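Local coordinates for protein putative oxidoreductase molybdopterin-binding subunit (Sulfolobus tokodaii, PDB 4ZOH) that binds a molybdenum-bearing pterin cytosine dinucleotide and is probably the molybdenum-cofactor subunit of an oxidoreductase of the xanthine dehydrogenase and aldehyde oxidase family, at residues L273-T278 / A314-Y319; A35-K40 / D93-V98; H571-K576 / T679-N684; K502-E507 / M548-D553. All coordinates share one frame; numbering follows the deposited sequence.

Contact 1. Residues L273-T278 / A314-Y319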
# COMPACT_ATOMS: atom_id res chain seq x y z
N LEU A 273 10.75 57.99 -16.51
CA LEU A 273 10.49 58.02 -17.96
C LEU A 273 10.83 56.69 -18.66
O LEU A 273 10.05 56.15 -19.48
CB LEU A 273 11.25 59.20 -18.61
CG LEU A 273 10.84 60.61 -18.12
CD1 LEU A 273 12.03 61.57 -18.27
CD2 LEU A 273 9.61 61.08 -18.87
N GLY A 274 11.99 56.15 -18.33
CA GLY A 274 12.45 54.99 -19.00
C GLY A 274 13.59 54.39 -18.23
O GLY A 274 14.17 55.07 -17.32
N ILE A 275 13.90 53.15 -18.65
CA ILE A 275 14.97 52.30 -18.09
C ILE A 275 15.79 51.57 -19.16
O ILE A 275 15.27 51.06 -20.10
CB ILE A 275 14.43 51.08 -17.30
CG1 ILE A 275 13.13 51.39 -16.61
CG2 ILE A 275 15.51 50.56 -16.36
CD1 ILE A 275 13.33 52.12 -15.32
N ARG A 276 17.07 51.43 -18.94
CA ARG A 276 17.80 50.48 -19.71
C ARG A 276 18.81 49.81 -18.85
O ARG A 276 19.22 50.36 -17.78
CB ARG A 276 18.53 51.15 -20.87
CG ARG A 276 19.41 52.31 -20.50
CD ARG A 276 19.65 53.16 -21.76
NE ARG A 276 20.58 54.20 -21.39
CZ ARG A 276 20.85 55.30 -22.10
NH1 ARG A 276 20.27 55.52 -23.29
NH2 ARG A 276 21.73 56.16 -21.59
N GLY A 277 19.22 48.64 -19.34
CA GLY A 277 20.40 47.98 -18.82
C GLY A 277 20.44 46.47 -19.12
O GLY A 277 19.87 45.99 -20.10
N THR A 278 21.14 45.75 -18.27
CA THR A 278 21.50 44.40 -18.54
C THR A 278 20.98 43.53 -17.36
O THR A 278 21.35 43.78 -16.18
CB THR A 278 23.03 44.32 -18.65
OG1 THR A 278 23.45 45.20 -19.71
CG2 THR A 278 23.49 42.92 -18.94
N ALA A 314 11.77 51.37 -22.69
CA ALA A 314 12.84 50.61 -22.00
C ALA A 314 13.64 49.74 -22.97
O ALA A 314 13.13 49.29 -23.98
CB ALA A 314 12.23 49.73 -20.90
N ASP A 315 14.83 49.42 -22.59
CA ASP A 315 15.71 48.66 -23.42
C ASP A 315 16.54 47.79 -22.47
O ASP A 315 17.46 48.30 -21.87
CB ASP A 315 16.62 49.63 -24.23
CG ASP A 315 17.61 48.89 -25.21
OD1 ASP A 315 17.91 47.68 -25.01
OD2 ASP A 315 18.11 49.53 -26.17
N ILE A 316 16.22 46.48 -22.34
CA ILE A 316 16.91 45.58 -21.36
C ILE A 316 17.57 44.41 -22.06
O ILE A 316 16.95 43.70 -22.82
CB ILE A 316 15.93 45.00 -20.28
CG1 ILE A 316 15.18 46.18 -19.58
CG2 ILE A 316 16.68 44.11 -19.26
CD1 ILE A 316 16.03 46.94 -18.58
N ASP A 317 18.82 44.22 -21.77
CA ASP A 317 19.58 43.21 -22.45
C ASP A 317 19.54 42.01 -21.48
O ASP A 317 20.17 42.07 -20.41
CB ASP A 317 21.02 43.73 -22.72
CG ASP A 317 21.88 42.73 -23.59
OD1 ASP A 317 21.31 42.03 -24.42
OD2 ASP A 317 23.13 42.70 -23.45
N ALA A 318 18.75 40.98 -21.82
CA ALA A 318 18.59 39.75 -20.94
C ALA A 318 19.49 38.54 -21.25
O ALA A 318 19.45 38.00 -22.36
CB ALA A 318 17.12 39.31 -20.88
N TYR A 319 20.29 38.14 -20.28
CA TYR A 319 21.06 36.90 -20.30
C TYR A 319 20.58 35.82 -19.30
O TYR A 319 20.32 36.14 -18.12
CB TYR A 319 22.51 37.18 -19.92
CG TYR A 319 23.27 37.97 -20.93
CD1 TYR A 319 23.18 39.39 -20.94
CD2 TYR A 319 24.10 37.33 -21.90
CE1 TYR A 319 23.87 40.15 -21.86
CE2 TYR A 319 24.82 38.10 -22.84
CZ TYR A 319 24.69 39.49 -22.81
OH TYR A 319 25.34 40.31 -23.65
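I275, R276, G277 and T278 run alongside A314, I316 and their neighbours as parallel strands, their axes 4.6 Å apart and splayed by 18°. They are the two strands of a beta-alpha-beta crossover: the chain leaves strand 272-282, passes through helix 288-304 and returns as strand 313-321 in a mixed sheet of the molybdopterin-binding region. The ladder alternates as parallel pairs do. I275 O takes the amide of D315 at 3.0 Å from its N, D315 O then receives G277 N at 3.1 Å, and G277 O accepts D317 N in the shortest of the three bonds, 2.7 Å.

I275, A314 and I316 share one face. There the CD1 of I316 reaches back across the ladder and lies 3.7 Å from G277 N, at a residue without a side chain. R276, D315, T278 and D317 share the other, polar face, where R276 and D315 meet by their CB atoms while their charged ends part: R276 pairs with E263 and D315 with R134. D317 bonds to H132, whose ring stacks on Y319. With T278 CG2 anti to the backbone N, this methyl is carried toward the tyrosine and stops 4.0 Å from Y319 CE1.

Contact 2. Residues A35-K40 / D93-V98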
# COMPACT_ATOMS: atom_id res chain seq x y z
N ALA A 35 19.63 5.29 -2.78
CA ALA A 35 20.28 6.56 -2.49
C ALA A 35 21.20 6.90 -3.66
O ALA A 35 21.69 5.98 -4.35
CB ALA A 35 21.04 6.48 -1.15
N PHE A 36 21.43 8.20 -3.89
CA PHE A 36 22.33 8.65 -4.92
C PHE A 36 23.67 9.13 -4.36
O PHE A 36 23.71 9.83 -3.36
CB PHE A 36 21.68 9.71 -5.80
CG PHE A 36 20.50 9.21 -6.54
CD1 PHE A 36 20.57 8.96 -7.94
CD2 PHE A 36 19.27 8.95 -5.85
CE1 PHE A 36 19.48 8.48 -8.65
CE2 PHE A 36 18.17 8.47 -6.58
CZ PHE A 36 18.27 8.22 -7.96
N VAL A 37 24.77 8.69 -5.00
CA VAL A 37 26.11 9.26 -4.80
C VAL A 37 26.12 10.54 -5.61
O VAL A 37 25.63 10.56 -6.75
CB VAL A 37 27.26 8.30 -5.30
CG1 VAL A 37 28.66 8.88 -5.00
CG2 VAL A 37 27.12 6.91 -4.65
N ARG A 38 26.63 11.61 -5.01
CA ARG A 38 26.63 12.96 -5.69
C ARG A 38 28.05 13.54 -5.86
O ARG A 38 28.96 13.18 -5.07
CB ARG A 38 25.79 13.95 -4.85
CG ARG A 38 24.30 13.61 -4.94
CD ARG A 38 23.52 14.35 -3.84
NE ARG A 38 22.17 13.82 -3.73
CZ ARG A 38 21.17 14.03 -4.55
NH1 ARG A 38 21.28 14.82 -5.60
NH2 ARG A 38 19.98 13.47 -4.27
N SER A 39 28.23 14.37 -6.90
CA SER A 39 29.55 14.97 -7.17
C SER A 39 30.01 15.77 -5.96
O SER A 39 29.23 16.60 -5.39
CB SER A 39 29.54 15.84 -8.40
OG SER A 39 30.87 16.26 -8.66
N LYS A 40 31.24 15.51 -5.54
CA LYS A 40 31.85 16.42 -4.57
C LYS A 40 32.60 17.57 -5.25
O LYS A 40 33.11 18.44 -4.59
CB LYS A 40 32.71 15.70 -3.56
CG LYS A 40 33.96 15.13 -4.21
CD LYS A 40 35.11 15.09 -3.20
CE LYS A 40 35.55 13.68 -2.90
NZ LYS A 40 36.34 13.63 -1.62
N ASP A 93 25.31 3.22 4.29
CA ASP A 93 26.55 2.45 4.45
C ASP A 93 27.13 2.18 3.07
O ASP A 93 28.29 2.49 2.84
CB ASP A 93 26.33 1.11 5.17
CG ASP A 93 25.86 1.28 6.52
OD1 ASP A 93 26.11 2.36 7.08
OD2 ASP A 93 25.23 0.32 7.06
N LEU A 94 26.32 1.63 2.16
CA LEU A 94 26.78 1.30 0.82
C LEU A 94 27.31 2.48 0.04
O LEU A 94 28.21 2.31 -0.79
CB LEU A 94 25.69 0.57 0.06
CG LEU A 94 26.01 -0.06 -1.30
CD1 LEU A 94 27.15 -1.07 -1.23
CD2 LEU A 94 24.74 -0.74 -1.75
N ILE A 95 26.75 3.68 0.26
CA ILE A 95 27.25 4.91 -0.39
C ILE A 95 28.80 5.02 -0.16
O ILE A 95 29.54 5.33 -1.08
CB ILE A 95 26.55 6.20 0.14
CG1 ILE A 95 25.11 6.35 -0.38
CG2 ILE A 95 27.36 7.46 -0.25
CD1 ILE A 95 24.99 6.83 -1.81
N GLU A 96 29.25 4.76 1.05
CA GLU A 96 30.66 4.90 1.43
C GLU A 96 31.60 3.92 0.73
O GLU A 96 32.82 4.12 0.76
CB GLU A 96 30.80 4.63 2.91
CG GLU A 96 30.09 5.66 3.77
CD GLU A 96 30.12 5.30 5.24
OE1 GLU A 96 30.28 4.12 5.58
OE2 GLU A 96 29.98 6.22 6.06
N SER A 97 31.06 2.88 0.10
CA SER A 97 31.86 1.92 -0.67
C SER A 97 31.98 2.29 -2.10
O SER A 97 32.76 1.64 -2.79
CB SER A 97 31.25 0.52 -0.63
OG SER A 97 31.26 0.09 0.70
N VAL A 98 31.21 3.26 -2.60
CA VAL A 98 31.26 3.51 -4.03
C VAL A 98 32.64 4.09 -4.35
O VAL A 98 33.22 4.76 -3.51
CB VAL A 98 30.12 4.39 -4.51
CG1 VAL A 98 30.15 4.55 -6.03
CG2 VAL A 98 28.77 3.82 -4.06
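A35 opens the contact by offering its CB to the end of the I95 side chain, 4.0 Å from I95 CD1. F36 turns its CB away from the helix, and its ring meets W241 edge-to-face; what F36 gives to this contact is its carbonyl, with F36 O lying 3.6 Å from the same I95 CD1. V37 turns back toward the helix and carries most of the strand's share. Its CG2, placed beside the backbone N by a chi1 of -177°, touches two apolar groups, I95 CD1 and V98 CG2, each 3.6 Å from V37 CG2 and about a right angle apart.

The partners belong to the a/b hammerhead domain, in which helix 88-95 packs against the sheet that holds strand 32-38 beside strand 79-85. I95 and V98 come to the strand together because a type I beta turn joins them, closed by V98 N bonding to I95 O at 3.1 Å. V98 also rests on V83 of the neighbouring strand. Beyond V37 the strand parts from the helix, and R38 carries its guanidinium to E247 and E224. On the helix side, D93 and E96 direct their carboxylates to basic side chains of other protein chains in the assembly.

Contact 3. Residues H571-K576 / T679-N684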
# COMPACT_ATOMS: atom_id res chain seq x y z
N HIS A 571 1.55 46.96 -0.56
CA HIS A 571 1.87 46.32 0.68
C HIS A 571 2.72 47.34 1.36
O HIS A 571 3.33 48.17 0.70
CB HIS A 571 2.66 44.98 0.49
CG HIS A 571 1.81 43.84 -0.02
ND1 HIS A 571 2.05 42.51 0.31
CD2 HIS A 571 0.71 43.83 -0.83
CE1 HIS A 571 1.08 41.76 -0.21
NE2 HIS A 571 0.30 42.52 -0.96
N LEU A 572 2.75 47.27 2.70
CA LEU A 572 3.36 48.26 3.53
C LEU A 572 3.91 47.59 4.77
O LEU A 572 3.30 46.68 5.28
CB LEU A 572 2.27 49.25 3.96
CG LEU A 572 1.53 49.98 2.88
CD1 LEU A 572 0.16 49.40 2.79
CD2 LEU A 572 1.37 51.43 3.31
N ALA A 573 5.08 48.02 5.21
CA ALA A 573 5.64 47.47 6.42
C ALA A 573 6.21 48.58 7.28
O ALA A 573 6.61 49.60 6.76
CB ALA A 573 6.73 46.48 6.09
N LEU A 574 6.29 48.33 8.59
CA LEU A 574 6.88 49.25 9.55
C LEU A 574 7.89 48.43 10.24
O LEU A 574 7.56 47.36 10.78
CB LEU A 574 5.81 49.74 10.61
CG LEU A 574 6.31 50.74 11.72
CD1 LEU A 574 6.44 52.13 11.15
CD2 LEU A 574 5.31 50.82 12.91
N VAL A 575 9.11 48.91 10.29
CA VAL A 575 10.17 48.06 10.88
C VAL A 575 10.97 48.89 11.83
O VAL A 575 10.90 50.11 11.75
CB VAL A 575 11.17 47.53 9.79
CG1 VAL A 575 10.47 46.75 8.66
CG2 VAL A 575 12.05 48.64 9.18
N LYS A 576 11.83 48.23 12.60
CA LYS A 576 12.81 48.85 13.48
C LYS A 576 14.10 48.07 13.35
O LYS A 576 14.07 46.87 13.09
CB LYS A 576 12.35 48.76 14.94
CG LYS A 576 11.29 49.80 15.33
CD LYS A 576 11.38 50.06 16.83
CE LYS A 576 12.58 50.96 17.18
NZ LYS A 576 12.33 52.43 16.93
N THR A 679 9.21 41.24 -0.46
CA THR A 679 10.65 41.50 -0.51
C THR A 679 10.97 42.98 -0.69
O THR A 679 11.66 43.57 0.14
CB THR A 679 11.33 40.63 -1.61
OG1 THR A 679 11.03 39.27 -1.31
CG2 THR A 679 12.84 40.73 -1.54
N PRO A 680 10.54 43.59 -1.78
CA PRO A 680 10.90 45.03 -1.84
C PRO A 680 10.14 45.90 -0.76
O PRO A 680 10.64 46.95 -0.38
CB PRO A 680 10.32 45.46 -3.20
CG PRO A 680 9.18 44.55 -3.45
CD PRO A 680 9.69 43.18 -2.93
N THR A 681 8.92 45.49 -0.35
CA THR A 681 8.25 46.21 0.78
C THR A 681 9.17 46.32 1.96
O THR A 681 9.44 47.43 2.47
CB THR A 681 6.94 45.56 1.22
OG1 THR A 681 6.06 45.57 0.10
CG2 THR A 681 6.21 46.46 2.34
N ILE A 682 9.74 45.18 2.32
CA ILE A 682 10.60 45.07 3.52
C ILE A 682 11.95 45.78 3.31
O ILE A 682 12.47 46.46 4.23
CB ILE A 682 10.78 43.59 3.99
CG1 ILE A 682 9.44 42.97 4.52
CG2 ILE A 682 11.92 43.53 4.97
CD1 ILE A 682 8.92 43.68 5.75
N ILE A 683 12.56 45.55 2.13
CA ILE A 683 13.79 46.24 1.82
C ILE A 683 13.55 47.80 1.80
O ILE A 683 14.39 48.53 2.31
CB ILE A 683 14.49 45.77 0.50
CG1 ILE A 683 14.87 44.26 0.57
CG2 ILE A 683 15.75 46.67 0.31
CD1 ILE A 683 15.96 43.96 1.63
N ASN A 684 12.46 48.26 1.21
CA ASN A 684 12.21 49.72 1.19
C ASN A 684 12.13 50.27 2.62
O ASN A 684 12.80 51.27 2.95
CB ASN A 684 10.99 50.05 0.35
CG ASN A 684 11.26 49.90 -1.14
OD1 ASN A 684 12.40 49.59 -1.49
ND2 ASN A 684 10.22 50.07 -2.03
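A chi1 of -61° sets the two branches of T681 to different tasks, CG2 lying anti to the backbone N and OG1 beside it, while I682, with both side-chain torsions near -65°, extends its CD1 to the strand. The result is a helix laid on a beta-sheet: helix 673-688 covers strand 568-577 of a four-stranded mixed sheet, the axes of the segments 7.5 Å apart and inclined by 36°.

T681 gives most of the helix's share. Its methyl presses on the main chain rather than on a side chain, with T681 CG2 at 3.5 Å from both L572 C and A573 N. A573 CB points to the helix and meets T681 CG2 at 3.8 Å. The hydroxyl of T681 is held by polar partners outside the pair, S409 and the carbonyl of A677, so this buried group does not lack hydrogen bonds.

The side chain of H571 approaches the helix through its CB, 3.5 Å from T681 OG1. In its ring, ND1 bonds to Y588 and NE2 to D592; the H571 side chain is about 13 Å from the bound pterin cytosine dinucleotide. From the next residue of the helix after T681, I682 CD1 ends 3.6 Å from A573 CB.

Contact 4. Residues K502-E507 / M548-D553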
# COMPACT_ATOMS: atom_id res chain seq x y z
N LYS A 502 -25.57 19.31 -13.78
CA LYS A 502 -26.87 19.90 -13.43
C LYS A 502 -27.83 19.87 -14.65
O LYS A 502 -28.98 19.45 -14.53
CB LYS A 502 -26.64 21.34 -12.96
CG LYS A 502 -27.86 22.03 -12.34
CD LYS A 502 -27.66 23.53 -12.30
CE LYS A 502 -28.93 24.23 -11.86
NZ LYS A 502 -28.82 25.69 -12.13
N ASP A 503 -27.31 20.29 -15.81
CA ASP A 503 -28.04 20.20 -17.07
C ASP A 503 -28.53 18.80 -17.36
O ASP A 503 -29.66 18.63 -17.87
CB ASP A 503 -27.19 20.67 -18.27
CG ASP A 503 -26.83 22.12 -18.18
OD1 ASP A 503 -25.86 22.55 -18.88
OD2 ASP A 503 -27.50 22.84 -17.38
N LYS A 504 -27.70 17.80 -17.04
CA LYS A 504 -28.10 16.40 -17.27
C LYS A 504 -29.15 15.96 -16.28
O LYS A 504 -30.08 15.23 -16.64
CB LYS A 504 -26.89 15.48 -17.27
CG LYS A 504 -27.04 14.22 -18.13
CD LYS A 504 -25.68 13.81 -18.72
CE LYS A 504 -24.59 13.79 -17.64
NZ LYS A 504 -23.40 14.62 -17.94
N LEU A 505 -29.02 16.40 -15.02
CA LEU A 505 -29.99 16.02 -13.99
C LEU A 505 -31.38 16.62 -14.37
O LEU A 505 -32.42 15.95 -14.17
CB LEU A 505 -29.58 16.53 -12.60
CG LEU A 505 -28.40 15.96 -11.78
CD1 LEU A 505 -28.15 16.80 -10.53
CD2 LEU A 505 -28.70 14.52 -11.41
N ILE A 506 -31.35 17.85 -14.90
CA ILE A 506 -32.54 18.56 -15.42
C ILE A 506 -33.28 17.76 -16.51
O ILE A 506 -34.50 17.46 -16.36
CB ILE A 506 -32.25 20.03 -15.82
CG1 ILE A 506 -32.16 20.89 -14.55
CG2 ILE A 506 -33.38 20.58 -16.71
CD1 ILE A 506 -31.57 22.27 -14.74
N GLU A 507 -32.58 17.38 -17.55
CA GLU A 507 -33.26 16.66 -18.62
C GLU A 507 -33.78 15.26 -18.25
O GLU A 507 -34.88 14.87 -18.70
CB GLU A 507 -32.49 16.69 -19.91
CG GLU A 507 -31.09 16.15 -19.85
CD GLU A 507 -30.65 15.70 -21.22
OE1 GLU A 507 -29.43 15.67 -21.50
OE2 GLU A 507 -31.55 15.37 -22.02
N MET A 548 -32.29 4.03 -17.47
CA MET A 548 -32.40 4.54 -18.81
C MET A 548 -31.10 4.47 -19.62
O MET A 548 -31.04 5.00 -20.75
CB MET A 548 -32.83 6.00 -18.74
CG MET A 548 -34.30 6.24 -18.38
SD MET A 548 -34.60 7.95 -17.84
CE MET A 548 -33.91 8.91 -19.20
N GLY A 549 -30.06 3.83 -19.06
CA GLY A 549 -28.71 3.77 -19.71
C GLY A 549 -28.09 5.14 -19.91
O GLY A 549 -27.43 5.37 -20.88
N GLU A 550 -28.34 6.07 -19.00
CA GLU A 550 -27.83 7.42 -19.11
C GLU A 550 -26.76 7.69 -18.02
O GLU A 550 -27.05 7.64 -16.82
CB GLU A 550 -28.99 8.38 -18.94
CG GLU A 550 -29.62 8.83 -20.24
CD GLU A 550 -28.83 9.98 -20.80
OE1 GLU A 550 -28.82 11.07 -20.15
OE2 GLU A 550 -28.18 9.77 -21.86
N SER A 551 -25.54 7.98 -18.42
CA SER A 551 -24.45 8.14 -17.49
C SER A 551 -24.42 9.54 -16.84
O SER A 551 -24.54 10.54 -17.54
CB SER A 551 -23.10 7.91 -18.17
OG SER A 551 -22.06 8.27 -17.25
N LEU A 552 -24.17 9.58 -15.53
CA LEU A 552 -23.99 10.82 -14.77
C LEU A 552 -22.51 10.92 -14.31
O LEU A 552 -22.20 11.11 -13.13
CB LEU A 552 -24.94 10.79 -13.55
CG LEU A 552 -26.46 10.87 -13.84
CD1 LEU A 552 -27.24 10.79 -12.51
CD2 LEU A 552 -26.79 12.17 -14.59
N ASP A 553 -21.61 10.70 -15.24
CA ASP A 553 -20.17 10.84 -14.99
C ASP A 553 -19.74 11.76 -16.11
O ASP A 553 -19.86 11.41 -17.25
CB ASP A 553 -19.47 9.46 -15.10
CG ASP A 553 -18.03 9.47 -14.54
OD1 ASP A 553 -17.24 10.43 -14.80
OD2 ASP A 553 -17.71 8.56 -13.77
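K504, laid over S551 O and L552, forms the close part of this contact, while E550 and E507 make up its looser side. Bends at chi2 and chi3 (49°) bring K504 CE to 3.3 Å from S551 O. The aliphatic chain also borders L552, with K504 CG and K504 CE each 4.1 Å from L552 CD2.

Behind the lysine two buried leucines back this part. L505 and L552 cross at about a right angle, and L505 CD2 lies 4.2 Å from L552 CD1. Helix 538-547 closes over both of them: L505 also packs on F538 and I541, and L552 on V542 and A545.

The segment 548-553 connects helix 538-547 to strand 553-559. A Schellman motif ends that helix, G549 taking the positive phi of 61° as its C-prime residue, and the chain then runs past the flank of helix 486-512.

On the outer side the groups approach without bonding. E550 OE1 is 4.1 Å from K504 CG, yet K504 NZ stays 6.8 Å from E550 OE1. E507 OE1 lies 4.8 Å from E550 OE1, and if both are charged this would probably disfavour closer approach. S551, pointing away from the helix, gives its hydroxyl to a hydrogen bond with E476 of the second subunit, which packs along this edge.

How the contacts relate
Contact 3 is buried throughout, whereas contacts 1, 2 and 4 are partly buried and lie farther from the centre of the chain. No two share a helix or strand; contacts 1 and 3 are the nearest pair, with about 14 Å between nearest atoms. Contact 1, joining neighbours within one sheet, is the one with hydrogen bonds between its segments. The others rest on side chains packed against side chains and main chain: a helix end and its following turn on a strand in contact 2, helix on strand in contact 3, helix on loop in contact 4. Contacts 2 and 4 each have a flank turned to other chains, through carboxylates in one and a serine hydroxyl in the other.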